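Local coordinates for putative nucleolar GTP-binding protein 1 (Plasmodium falciparum, PDB 2QU8) that binds guanine nucleotide, held here as GDP, and probably acts as a GTPase of the nucleolar NOG1 family, at residues 44-47 against 48-52; 168-171 against 172-176; 92-95 against 96-100. One frame throughout, in Å; residues are numbered along the deposited sequence.

In the fold
The chain has the look of a P-loop GTPase domain, a mixed sheet flanked by helices with GDP in its pocket, and the three contacts are local ones along or at the ends of three helices. Contact 1 lies on helix 42-49, directly behind the probable P-loop, and is the one that holds a residue of the nucleotide pocket, Ser44. Contact 2 ends helix 162-174 on the far side of the chain's centre, about 28 Å from contact 1 between centres. Contact 3 starts helix 96-106 at the surface, its centre about 28 Å from contact 1 and 27 Å from contact 2. None touches another; the nearest atoms of any two are about 16 Å apart, in contacts 1 and 2.

Contact 1: residues 44-47 against 48-52; sequences SFMN and IVSRA. With GDP (guanosine-5'-diphosphate), chain B.
Phe45 and Val49 meet one helical turn apart, on the buried side of helix 42-49, the helix that follows the probable P-loop. From CB, which points away from residues 48-52, the Phe45 side chain sets out with CG anti to the backbone N (chi1 -170°) and beside the carbonyl carbon, which swings the ring forward toward the next turn. CD2 comes near CG1 of Val49, CE2 makes the closest approach, 3.7 Å to that same methyl, and CZ at the tip lies slightly farther from it. The methyl approaches the ring obliquely. Beyond this pair the ring packs among Leu113 and Ile115 of the central sheet, Val192 and the ring of Phe184, so the face of the helix is seated in the core.

The backbone bonds are regular up to Val49 N, which donates to Phe45 O at 175°. The next turn closes the helix. Met46 O is gripped twice by Ser50, by the backbone N at 3.1 Å and by the hydroxyl OG at 2.7 Å, the two donors arriving from opposite faces of the carbonyl plane. Arg51 then takes a positive phi; Ala52 N donates back to Asn47 O at 2.9 Å and Arg51 N to Ile48 O at 3.3 Å, the pair that makes a Schellman motif. The guanidinium of Arg51 folds back as well, its NH2 reaching Ile48 O at 2.8 Å from the opposite face of that carbonyl's plane to Arg51 N.

The helix start lies by the diphosphate, and Ser44 gives both N and OG to the alpha-phosphate oxygen GDP O2A, the latter at 2.6 Å. Helix dipole and paired donors would probably help to offset its negative charge, while the arginine and the Schellman turn satisfy carbonyls at the opposite end.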
ATOM      1  N   SER A  44      11.467  -4.109   4.454  1.00 23.48           N
ATOM      2  CA  SER A  44      12.096  -3.243   5.446  1.00 23.07           C
ATOM      3  C   SER A  44      11.041  -2.442   6.214  1.00 22.77           C
ATOM      4  O   SER A  44      11.079  -2.363   7.438  1.00 22.34           O
ATOM      5  CB  SER A  44      13.087  -2.284   4.775  1.00 23.15           C
ATOM      6  OG  SER A  44      14.205  -2.983   4.269  1.00 23.04           O
ATOM      7  N   PHE A  45      10.096  -1.860   5.482  1.00 22.38           N
ATOM      8  CA  PHE A  45       9.052  -1.040   6.090  1.00 22.10           C
ATOM      9  C   PHE A  45       8.221  -1.873   7.054  1.00 22.60           C
ATOM     10  O   PHE A  45       7.964  -1.469   8.199  1.00 22.05           O
ATOM     11  CB  PHE A  45       8.144  -0.432   5.013  1.00 22.08           C
ATOM     12  CG  PHE A  45       7.208   0.604   5.546  1.00 21.41           C
ATOM     13  CD1 PHE A  45       7.505   1.959   5.401  1.00 21.83           C
ATOM     14  CD2 PHE A  45       6.058   0.234   6.222  1.00 20.48           C
ATOM     15  CE1 PHE A  45       6.637   2.943   5.914  1.00 22.94           C
ATOM     16  CE2 PHE A  45       5.189   1.195   6.743  1.00 22.07           C
ATOM     17  CZ  PHE A  45       5.485   2.561   6.581  1.00 21.71           C
ATOM     18  N   MET A  46       7.806  -3.047   6.582  1.00 22.33           N
ATOM     19  CA  MET A  46       7.035  -3.958   7.402  1.00 23.37           C
ATOM     20  C   MET A  46       7.761  -4.295   8.711  1.00 22.99           C
ATOM     21  O   MET A  46       7.173  -4.218   9.792  1.00 22.47           O
ATOM     22  CB  MET A  46       6.726  -5.239   6.624  1.00 22.84           C
ATOM     23  CG  MET A  46       6.130  -6.324   7.493  1.00 23.83           C
ATOM     24  SD  MET A  46       5.977  -7.857   6.578  1.00 25.21           S
ATOM     25  CE  MET A  46       7.709  -8.293   6.364  1.00 25.40           C
ATOM     26  N   ASN A  47       9.030  -4.685   8.602  1.00 23.82           N
ATOM     27  CA  ASN A  47       9.839  -5.046   9.781  1.00 24.77           C
ATOM     28  C   ASN A  47      10.026  -3.931  10.805  1.00 24.95           C
ATOM     29  O   ASN A  47       9.940  -4.166  12.008  1.00 25.16           O
ATOM     30  CB  ASN A  47      11.194  -5.598   9.357  1.00 24.98           C
ATOM     31  CG  ASN A  47      11.096  -7.013   8.850  1.00 27.06           C
ATOM     32  OD1 ASN A  47      11.585  -7.326   7.768  1.00 30.84           O
ATOM     33  ND2 ASN A  47      10.445  -7.877   9.619  1.00 27.60           N
ATOM     34  N   ILE A  48      10.283  -2.723  10.323  1.00 25.25           N
ATOM     35  CA  ILE A  48      10.433  -1.565  11.201  1.00 25.82           C
ATOM     36  C   ILE A  48       9.169  -1.291  12.027  1.00 26.03           C
ATOM     37  O   ILE A  48       9.232  -1.249  13.261  1.00 25.99           O
ATOM     38  CB  ILE A  48      10.868  -0.322  10.401  1.00 25.54           C
ATOM     39  CG1 ILE A  48      12.306  -0.506   9.921  1.00 25.51           C
ATOM     40  CG2 ILE A  48      10.763   0.950  11.248  1.00 26.23           C
ATOM     41  CD1 ILE A  48      12.659   0.329   8.728  1.00 25.79           C
ATOM     42  N   VAL A  49       8.027  -1.136  11.355  1.00 26.41           N
ATOM     43  CA  VAL A  49       6.787  -0.728  12.023  1.00 26.61           C
ATOM     44  C   VAL A  49       6.186  -1.830  12.896  1.00 27.05           C
ATOM     45  O   VAL A  49       5.476  -1.545  13.851  1.00 27.10           O
ATOM     46  CB  VAL A  49       5.721  -0.161  11.030  1.00 26.67           C
ATOM     47  CG1 VAL A  49       6.302   1.000  10.233  1.00 25.85           C
ATOM     48  CG2 VAL A  49       5.167  -1.254  10.096  1.00 26.88           C
ATOM     49  N   SER A  50       6.480  -3.087  12.581  1.00 27.57           N
ATOM     50  CA  SER A  50       5.951  -4.187  13.372  1.00 28.35           C
ATOM     51  C   SER A  50       6.947  -4.694  14.428  1.00 28.83           C
ATOM     52  O   SER A  50       6.650  -5.648  15.149  1.00 28.77           O
ATOM     53  CB  SER A  50       5.514  -5.335  12.465  1.00 28.25           C
ATOM     54  OG  SER A  50       6.646  -5.922  11.873  1.00 29.55           O
ATOM     55  N   ARG A  51       8.107  -4.039  14.522  1.00 29.40           N
ATOM     56  CA  ARG A  51       9.235  -4.503  15.347  1.00 30.15           C
ATOM     57  C   ARG A  51       9.517  -5.985  15.094  1.00 30.46           C
ATOM     58  O   ARG A  51       9.743  -6.760  16.030  1.00 30.33           O
ATOM     59  CB  ARG A  51       8.995  -4.235  16.839  1.00 30.13           C
ATOM     60  CG  ARG A  51       8.592  -2.804  17.183  1.00 31.85           C
ATOM     61  CD  ARG A  51       9.682  -1.821  16.814  1.00 34.89           C
ATOM     62  NE  ARG A  51       9.492  -0.497  17.410  1.00 38.43           N
ATOM     63  CZ  ARG A  51       9.213   0.614  16.730  1.00 39.69           C
ATOM     64  NH1 ARG A  51       9.070   1.759  17.383  1.00 40.05           N
ATOM     65  NH2 ARG A  51       9.076   0.590  15.404  1.00 39.95           N
ATOM     66  N   ALA A  52       9.482  -6.360  13.816  1.00 30.99           N
ATOM     67  CA  ALA A  52       9.663  -7.745  13.358  1.00 31.50           C
ATOM     68  C   ALA A  52       8.673  -8.772  13.927  1.00 31.91           C
ATOM     69  O   ALA A  52       8.937  -9.983  13.890  1.00 32.27           O
ATOM     70  CB  ALA A  52      11.122  -8.209  13.551  1.00 31.47           C
TER
HETATM   71  PB  GDP B 229      11.627  -5.105  -0.865  1.00 22.92           P
HETATM   72  O1B GDP B 229      12.161  -6.165  -1.813  1.00 21.35           O
HETATM   73  O2B GDP B 229      10.579  -4.302  -1.585  1.00 20.98           O
HETATM   74  O3B GDP B 229      11.002  -5.836   0.281  1.00 23.39           O
HETATM   75  O3A GDP B 229      12.813  -4.135  -0.392  1.00 22.47           O
HETATM   76  PA  GDP B 229      13.828  -4.444   0.832  1.00 22.99           P
HETATM   77  O1A GDP B 229      14.267  -5.897   0.794  1.00 22.60           O
HETATM   78  O2A GDP B 229      13.198  -4.106   2.148  1.00 23.61           O
HETATM   79  O5' GDP B 229      15.029  -3.459   0.455  1.00 22.92           O
HETATM   80  C5' GDP B 229      15.837  -3.724  -0.701  1.00 24.53           C
HETATM   81  C4' GDP B 229      17.229  -3.132  -0.522  1.00 25.38           C
HETATM   82  O4' GDP B 229      17.112  -1.728  -0.255  1.00 25.70           O
HETATM   83  C3' GDP B 229      17.949  -3.724   0.681  1.00 25.73           C
HETATM   84  O3' GDP B 229      19.342  -3.822   0.387  1.00 25.70           O
HETATM   85  C2' GDP B 229      17.721  -2.696   1.767  1.00 25.29           C
HETATM   86  O2' GDP B 229      18.709  -2.766   2.794  1.00 25.68           O
HETATM   87  C1' GDP B 229      17.762  -1.402   0.976  1.00 25.63           C
HETATM   88  N9  GDP B 229      17.001  -0.285   1.567  1.00 25.52           N
HETATM   89  C8  GDP B 229      15.815  -0.385   2.202  1.00 25.79           C
HETATM   90  N7  GDP B 229      15.382   0.838   2.596  1.00 25.73           N
HETATM   91  C5  GDP B 229      16.304   1.740   2.205  1.00 25.35           C
HETATM   92  C6  GDP B 229      16.459   3.211   2.297  1.00 25.38           C
HETATM   93  O6  GDP B 229      15.582   3.900   2.868  1.00 25.62           O
HETATM   94  N1  GDP B 229      17.564   3.768   1.767  1.00 25.57           N
HETATM   95  C2  GDP B 229      18.519   3.039   1.150  1.00 26.22           C
HETATM   96  N2  GDP B 229      19.601   3.676   0.634  1.00 25.98           N
HETATM   97  N3  GDP B 229      18.429   1.686   1.024  1.00 26.31           N
HETATM   98  C4  GDP B 229      17.365   0.995   1.518  1.00 25.23           C

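Contact 2: residues 168-171 against 172-176; sequences IKQI and LDNVK
Two CG2 methyls, of Ile171 and Val175, meet at 4.0 Å at the C-terminal end of helix 162-174, one of the helices flanking the central sheet of this probable P-loop GTPase fold. The two side chains lie side by side, pointing the same way. Ile171 keeps CG1 beside its backbone N (chi1 -69°), leaving CG2 anti to that nitrogen and carried toward the following turn. This is the packed part of the contact: Ile171 is buried against Phe133 and Tyr134 of helix 126-137 and Ile179 of the edge strand 179-183, and Val175 shares Phe133. Val175 is also the first residue to leave helical angles, and its CB and CG2 sit close to Ile171 O, with CB at 3.2 Å from that oxygen.

The last turns tighten toward bonds between residues three apart, mostly weak ones: Leu172 N to Lys169 O and Asp173 N to Gln170 O. Asn174 N still makes a sound bond to Gln170 O, 2.9 Å and 154° at the hydrogen, whereas Val175 N bonds only weakly to Ile171 O.

On the solvent side Lys169, Gln170 and Asp173 are exposed and loosely associated. Lys169 is extended through its first three torsions, and its NZ stays 4.4 Å from Asp173 OD1, near enough that the opposite charges may attract, but too far for a salt bridge. Leu172 and Asn174 form the margins of the packed side. Leu172 brings its CB close to Lys169 O and brushes Ile179 and Phe181 of the edge strand. Asn174 turns its amide back toward the preceding turn, with CG anti to its own carbonyl carbon (chi1 -78°), and ND2 has a weak hydrogen bond to Tyr134 OH. That amide nitrogen ends 4.0 Å from CB of Gln170.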
ATOM      1  N   ILE A 168       4.251  12.145 -11.090  1.00 43.96           N
ATOM      2  CA  ILE A 168       3.705  11.994  -9.735  1.00 44.06           C
ATOM      3  C   ILE A 168       2.424  12.820  -9.558  1.00 44.46           C
ATOM      4  O   ILE A 168       1.423  12.316  -9.048  1.00 44.27           O
ATOM      5  CB  ILE A 168       4.762  12.358  -8.647  1.00 43.97           C
ATOM      6  CG1 ILE A 168       5.904  11.333  -8.650  1.00 43.49           C
ATOM      7  CG2 ILE A 168       4.120  12.443  -7.259  1.00 43.54           C
ATOM      8  CD1 ILE A 168       7.181  11.801  -7.962  1.00 43.66           C
ATOM      9  N   LYS A 169       2.464  14.081  -9.994  1.00 45.18           N
ATOM     10  CA  LYS A 169       1.287  14.957  -9.965  1.00 45.77           C
ATOM     11  C   LYS A 169       0.131  14.393 -10.793  1.00 46.03           C
ATOM     12  O   LYS A 169      -1.027  14.466 -10.373  1.00 45.91           O
ATOM     13  CB  LYS A 169       1.639  16.371 -10.437  1.00 45.88           C
ATOM     14  CG  LYS A 169       0.453  17.333 -10.438  1.00 46.58           C
ATOM     15  CD  LYS A 169       0.898  18.786 -10.527  1.00 47.05           C
ATOM     16  CE  LYS A 169      -0.153  19.657 -11.205  1.00 47.72           C
ATOM     17  NZ  LYS A 169      -1.545  19.412 -10.716  1.00 48.32           N
ATOM     18  N   GLN A 170       0.451  13.820 -11.955  1.00 46.49           N
ATOM     19  CA  GLN A 170      -0.560  13.183 -12.808  1.00 47.11           C
ATOM     20  C   GLN A 170      -1.325  12.049 -12.119  1.00 47.07           C
ATOM     21  O   GLN A 170      -2.469  11.761 -12.481  1.00 47.26           O
ATOM     22  CB  GLN A 170       0.060  12.673 -14.108  1.00 47.25           C
ATOM     23  CG  GLN A 170       0.099  13.698 -15.224  1.00 48.65           C
ATOM     24  CD  GLN A 170       0.114  13.055 -16.599  1.00 51.03           C
ATOM     25  OE1 GLN A 170       0.582  11.923 -16.767  1.00 52.28           O
ATOM     26  NE2 GLN A 170      -0.404  13.774 -17.595  1.00 51.51           N
ATOM     27  N   ILE A 171      -0.695  11.412 -11.133  1.00 47.17           N
ATOM     28  CA  ILE A 171      -1.338  10.345 -10.364  1.00 47.38           C
ATOM     29  C   ILE A 171      -2.620  10.852  -9.694  1.00 47.71           C
ATOM     30  O   ILE A 171      -3.635  10.156  -9.674  1.00 47.69           O
ATOM     31  CB  ILE A 171      -0.362   9.707  -9.331  1.00 47.27           C
ATOM     32  CG1 ILE A 171       0.731   8.911 -10.059  1.00 47.18           C
ATOM     33  CG2 ILE A 171      -1.110   8.823  -8.329  1.00 46.89           C
ATOM     34  CD1 ILE A 171       1.822   8.344  -9.153  1.00 47.32           C
ATOM     35  N   LEU A 172      -2.574  12.076  -9.176  1.00 48.32           N
ATOM     36  CA  LEU A 172      -3.738  12.693  -8.533  1.00 49.03           C
ATOM     37  C   LEU A 172      -4.921  12.880  -9.495  1.00 49.60           C
ATOM     38  O   LEU A 172      -6.079  12.851  -9.074  1.00 49.68           O
ATOM     39  CB  LEU A 172      -3.347  14.021  -7.875  1.00 48.98           C
ATOM     40  CG  LEU A 172      -2.175  14.004  -6.880  1.00 49.11           C
ATOM     41  CD1 LEU A 172      -1.777  15.421  -6.494  1.00 49.38           C
ATOM     42  CD2 LEU A 172      -2.483  13.175  -5.631  1.00 49.44           C
ATOM     43  N   ASP A 173      -4.619  13.048 -10.783  1.00 50.34           N
ATOM     44  CA  ASP A 173      -5.639  13.228 -11.817  1.00 51.03           C
ATOM     45  C   ASP A 173      -6.152  11.897 -12.378  1.00 51.46           C
ATOM     46  O   ASP A 173      -7.341  11.753 -12.676  1.00 51.90           O
ATOM     47  CB  ASP A 173      -5.098  14.109 -12.950  1.00 51.20           C
ATOM     48  CG  ASP A 173      -4.852  15.549 -12.511  1.00 51.28           C
ATOM     49  OD1 ASP A 173      -3.683  15.986 -12.523  1.00 51.13           O
ATOM     50  OD2 ASP A 173      -5.829  16.245 -12.157  1.00 52.05           O
ATOM     51  N   ASN A 174      -5.254  10.929 -12.511  1.00 51.85           N
ATOM     52  CA  ASN A 174      -5.588   9.618 -13.070  1.00 52.11           C
ATOM     53  C   ASN A 174      -6.342   8.706 -12.103  1.00 52.04           C
ATOM     54  O   ASN A 174      -6.998   7.749 -12.523  1.00 52.32           O
ATOM     55  CB  ASN A 174      -4.316   8.912 -13.554  1.00 52.17           C
ATOM     56  CG  ASN A 174      -3.835   9.430 -14.895  1.00 52.77           C
ATOM     57  OD1 ASN A 174      -4.618   9.574 -15.836  1.00 54.28           O
ATOM     58  ND2 ASN A 174      -2.537   9.699 -14.997  1.00 53.15           N
ATOM     59  N   VAL A 175      -6.254   9.014 -10.812  1.00 51.76           N
ATOM     60  CA  VAL A 175      -6.724   8.111  -9.764  1.00 51.44           C
ATOM     61  C   VAL A 175      -8.019   8.596  -9.111  1.00 51.05           C
ATOM     62  O   VAL A 175      -8.113   9.743  -8.667  1.00 50.90           O
ATOM     63  CB  VAL A 175      -5.601   7.868  -8.710  1.00 51.45           C
ATOM     64  CG1 VAL A 175      -6.143   7.273  -7.435  1.00 51.78           C
ATOM     65  CG2 VAL A 175      -4.518   6.964  -9.290  1.00 51.82           C
ATOM     66  N   LYS A 176      -9.011   7.706  -9.069  1.00 50.50           N
ATOM     67  CA  LYS A 176     -10.286   7.974  -8.402  1.00 49.99           C
ATOM     68  C   LYS A 176     -10.195   7.708  -6.898  1.00 49.62           C
ATOM     69  O   LYS A 176     -10.924   8.319  -6.110  1.00 49.68           O
ATOM     70  CB  LYS A 176     -11.419   7.153  -9.032  1.00 50.00           C
ATOM     71  CG  LYS A 176     -11.483   7.267 -10.552  1.00 50.46           C
ATOM     72  CD  LYS A 176     -12.906   7.191 -11.077  1.00 51.80           C
ATOM     73  CE  LYS A 176     -12.957   7.595 -12.546  1.00 52.39           C
ATOM     74  NZ  LYS A 176     -14.339   7.936 -12.974  1.00 53.25           N
TER

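Contact 3: residues 92-95 against 96-100; sequences ENRN and TIEMT
Glu98 OE1 is gripped by two groups from the preceding loop. Asn95 N donates to it at 3.1 Å in a nearly straight bond of 164°, OE1 accepting on its anti lone pair, away from OE2. Arg94 NH1 adds a longer, weak hydrogen bond of 3.3 Å, the polar link of a salt bridge; the carboxylate oxygen lies at the edge of the guanidinium, in its plane, although the guanidinium and carboxylate planes themselves stand 85° apart. The arginine gets there by bending at chi2 and chi3, a hook that also brings its CD near OE1.

In the other direction Asn95 OD1 accepts from Glu98 N at 2.9 Å, almost along the C=O axis. The two reciprocal bonds make a capping box, with Asn95 at the N-cap. It fixes where the loop after strand 76-82 and its Asp-Thr-Pro-Gly end, probably the switch II region of a GTPase, becomes helix 96-106. Asn95 CG sits between the backbone N and the carbonyl carbon (chi1 59°), which directs OD1 over the first turn. Asn95 O in turn receives Met99 N at 3.0 Å, the first regular backbone bond of the helix.

Met99 meets the loop from another side. Its bent chain puts SD 3.9 Å from Arg94 CB and slightly farther from CG, crossing the arginine at about a right angle, and the methionine also packs on Phe91. Glu98 touches Leu86 of the same loop, and Arg94 touches Arg89. Next along the helix, Thr100 OG1 donates to Ile97 O at 2.6 Å.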
ATOM      1  N   GLU A  92      -0.385  -9.137 -15.863  1.00 35.88           N
ATOM      2  CA  GLU A  92      -0.514  -9.815 -17.159  1.00 37.42           C
ATOM      3  C   GLU A  92      -0.060 -11.273 -17.164  1.00 37.79           C
ATOM      4  O   GLU A  92      -0.632 -12.100 -17.874  1.00 37.88           O
ATOM      5  CB  GLU A  92       0.289  -9.078 -18.226  1.00 37.89           C
ATOM      6  CG  GLU A  92      -0.382  -7.870 -18.835  1.00 40.01           C
ATOM      7  CD  GLU A  92       0.452  -7.278 -19.958  1.00 42.29           C
ATOM      8  OE1 GLU A  92       1.656  -7.016 -19.727  1.00 43.71           O
ATOM      9  OE2 GLU A  92      -0.091  -7.085 -21.073  1.00 43.54           O
ATOM     10  N   ASN A  93       0.974 -11.572 -16.384  1.00 38.58           N
ATOM     11  CA  ASN A  93       1.611 -12.887 -16.398  1.00 39.12           C
ATOM     12  C   ASN A  93       1.072 -13.850 -15.337  1.00 39.14           C
ATOM     13  O   ASN A  93       1.409 -15.035 -15.347  1.00 39.23           O
ATOM     14  CB  ASN A  93       3.134 -12.742 -16.250  1.00 39.66           C
ATOM     15  CG  ASN A  93       3.785 -12.046 -17.440  1.00 41.23           C
ATOM     16  OD1 ASN A  93       3.239 -12.024 -18.547  1.00 43.18           O
ATOM     17  ND2 ASN A  93       4.967 -11.481 -17.214  1.00 43.03           N
ATOM     18  N   ARG A  94       0.246 -13.342 -14.420  1.00 39.07           N
ATOM     19  CA  ARG A  94      -0.337 -14.173 -13.363  1.00 38.76           C
ATOM     20  C   ARG A  94      -1.258 -15.243 -13.940  1.00 38.33           C
ATOM     21  O   ARG A  94      -1.946 -15.014 -14.940  1.00 37.95           O
ATOM     22  CB  ARG A  94      -1.139 -13.325 -12.367  1.00 39.05           C
ATOM     23  CG  ARG A  94      -0.395 -12.222 -11.636  1.00 40.75           C
ATOM     24  CD  ARG A  94       0.862 -12.683 -10.909  1.00 43.23           C
ATOM     25  NE  ARG A  94       2.031 -12.027 -11.492  1.00 46.75           N
ATOM     26  CZ  ARG A  94       3.073 -12.648 -12.030  1.00 47.21           C
ATOM     27  NH1 ARG A  94       3.143 -13.971 -12.048  1.00 48.09           N
ATOM     28  NH2 ARG A  94       4.064 -11.931 -12.533  1.00 49.26           N
ATOM     29  N   ASN A  95      -1.263 -16.413 -13.308  1.00 38.22           N
ATOM     30  CA  ASN A  95      -2.247 -17.452 -13.611  1.00 38.01           C
ATOM     31  C   ASN A  95      -3.512 -17.234 -12.763  1.00 37.70           C
ATOM     32  O   ASN A  95      -3.567 -16.291 -11.956  1.00 37.42           O
ATOM     33  CB  ASN A  95      -1.650 -18.855 -13.408  1.00 38.05           C
ATOM     34  CG  ASN A  95      -1.158 -19.094 -11.980  1.00 38.95           C
ATOM     35  OD1 ASN A  95      -1.797 -18.690 -11.004  1.00 39.67           O
ATOM     36  ND2 ASN A  95      -0.016 -19.761 -11.858  1.00 39.27           N
ATOM     37  N   THR A  96      -4.515 -18.096 -12.938  1.00 37.34           N
ATOM     38  CA  THR A  96      -5.790 -17.969 -12.207  1.00 37.03           C
ATOM     39  C   THR A  96      -5.616 -17.973 -10.678  1.00 36.52           C
ATOM     40  O   THR A  96      -6.033 -17.024 -10.012  1.00 36.43           O
ATOM     41  CB  THR A  96      -6.811 -19.032 -12.654  1.00 36.90           C
ATOM     42  OG1 THR A  96      -6.844 -19.073 -14.081  1.00 37.55           O
ATOM     43  CG2 THR A  96      -8.199 -18.687 -12.156  1.00 37.49           C
ATOM     44  N   ILE A  97      -4.974 -19.010 -10.137  1.00 36.02           N
ATOM     45  CA  ILE A  97      -4.730 -19.128  -8.688  1.00 35.84           C
ATOM     46  C   ILE A  97      -4.021 -17.906  -8.079  1.00 35.59           C
ATOM     47  O   ILE A  97      -4.402 -17.445  -6.998  1.00 35.25           O
ATOM     48  CB  ILE A  97      -3.927 -20.420  -8.318  1.00 36.31           C
ATOM     49  CG1 ILE A  97      -4.570 -21.692  -8.897  1.00 36.95           C
ATOM     50  CG2 ILE A  97      -3.726 -20.535  -6.798  1.00 36.63           C
ATOM     51  CD1 ILE A  97      -6.048 -21.886  -8.590  1.00 39.11           C
ATOM     52  N   GLU A  98      -2.997 -17.395  -8.766  1.00 35.01           N
ATOM     53  CA  GLU A  98      -2.303 -16.175  -8.333  1.00 35.05           C
ATOM     54  C   GLU A  98      -3.258 -14.988  -8.300  1.00 34.16           C
ATOM     55  O   GLU A  98      -3.283 -14.230  -7.326  1.00 33.69           O
ATOM     56  CB  GLU A  98      -1.103 -15.870  -9.240  1.00 35.01           C
ATOM     57  CG  GLU A  98       0.151 -16.684  -8.914  1.00 36.09           C
ATOM     58  CD  GLU A  98       1.279 -16.482  -9.924  1.00 36.72           C
ATOM     59  OE1 GLU A  98       0.998 -16.362 -11.138  1.00 38.41           O
ATOM     60  OE2 GLU A  98       2.457 -16.456  -9.499  1.00 40.12           O
ATOM     61  N   MET A  99      -4.045 -14.837  -9.368  1.00 33.77           N
ATOM     62  CA  MET A  99      -5.035 -13.767  -9.447  1.00 33.27           C
ATOM     63  C   MET A  99      -6.056 -13.798  -8.325  1.00 33.09           C
ATOM     64  O   MET A  99      -6.413 -12.743  -7.811  1.00 32.91           O
ATOM     65  CB  MET A  99      -5.759 -13.743 -10.798  1.00 33.33           C
ATOM     66  CG  MET A  99      -5.135 -12.837 -11.841  1.00 32.74           C
ATOM     67  SD  MET A  99      -4.300 -11.324 -11.310  1.00 32.47           S
ATOM     68  CE  MET A  99      -5.607 -10.335 -10.592  1.00 33.65           C
ATOM     69  N   THR A 100      -6.503 -14.999  -7.943  1.00 33.33           N
ATOM     70  CA  THR A 100      -7.481 -15.180  -6.859  1.00 33.50           C
ATOM     71  C   THR A 100      -6.877 -14.759  -5.532  1.00 33.41           C
ATOM     72  O   THR A 100      -7.555 -14.151  -4.691  1.00 33.04           O
ATOM     73  CB  THR A 100      -7.975 -16.648  -6.734  1.00 33.78           C
ATOM     74  OG1 THR A 100      -6.919 -17.474  -6.223  1.00 35.92           O
ATOM     75  CG2 THR A 100      -8.434 -17.192  -8.074  1.00 33.63           C
TER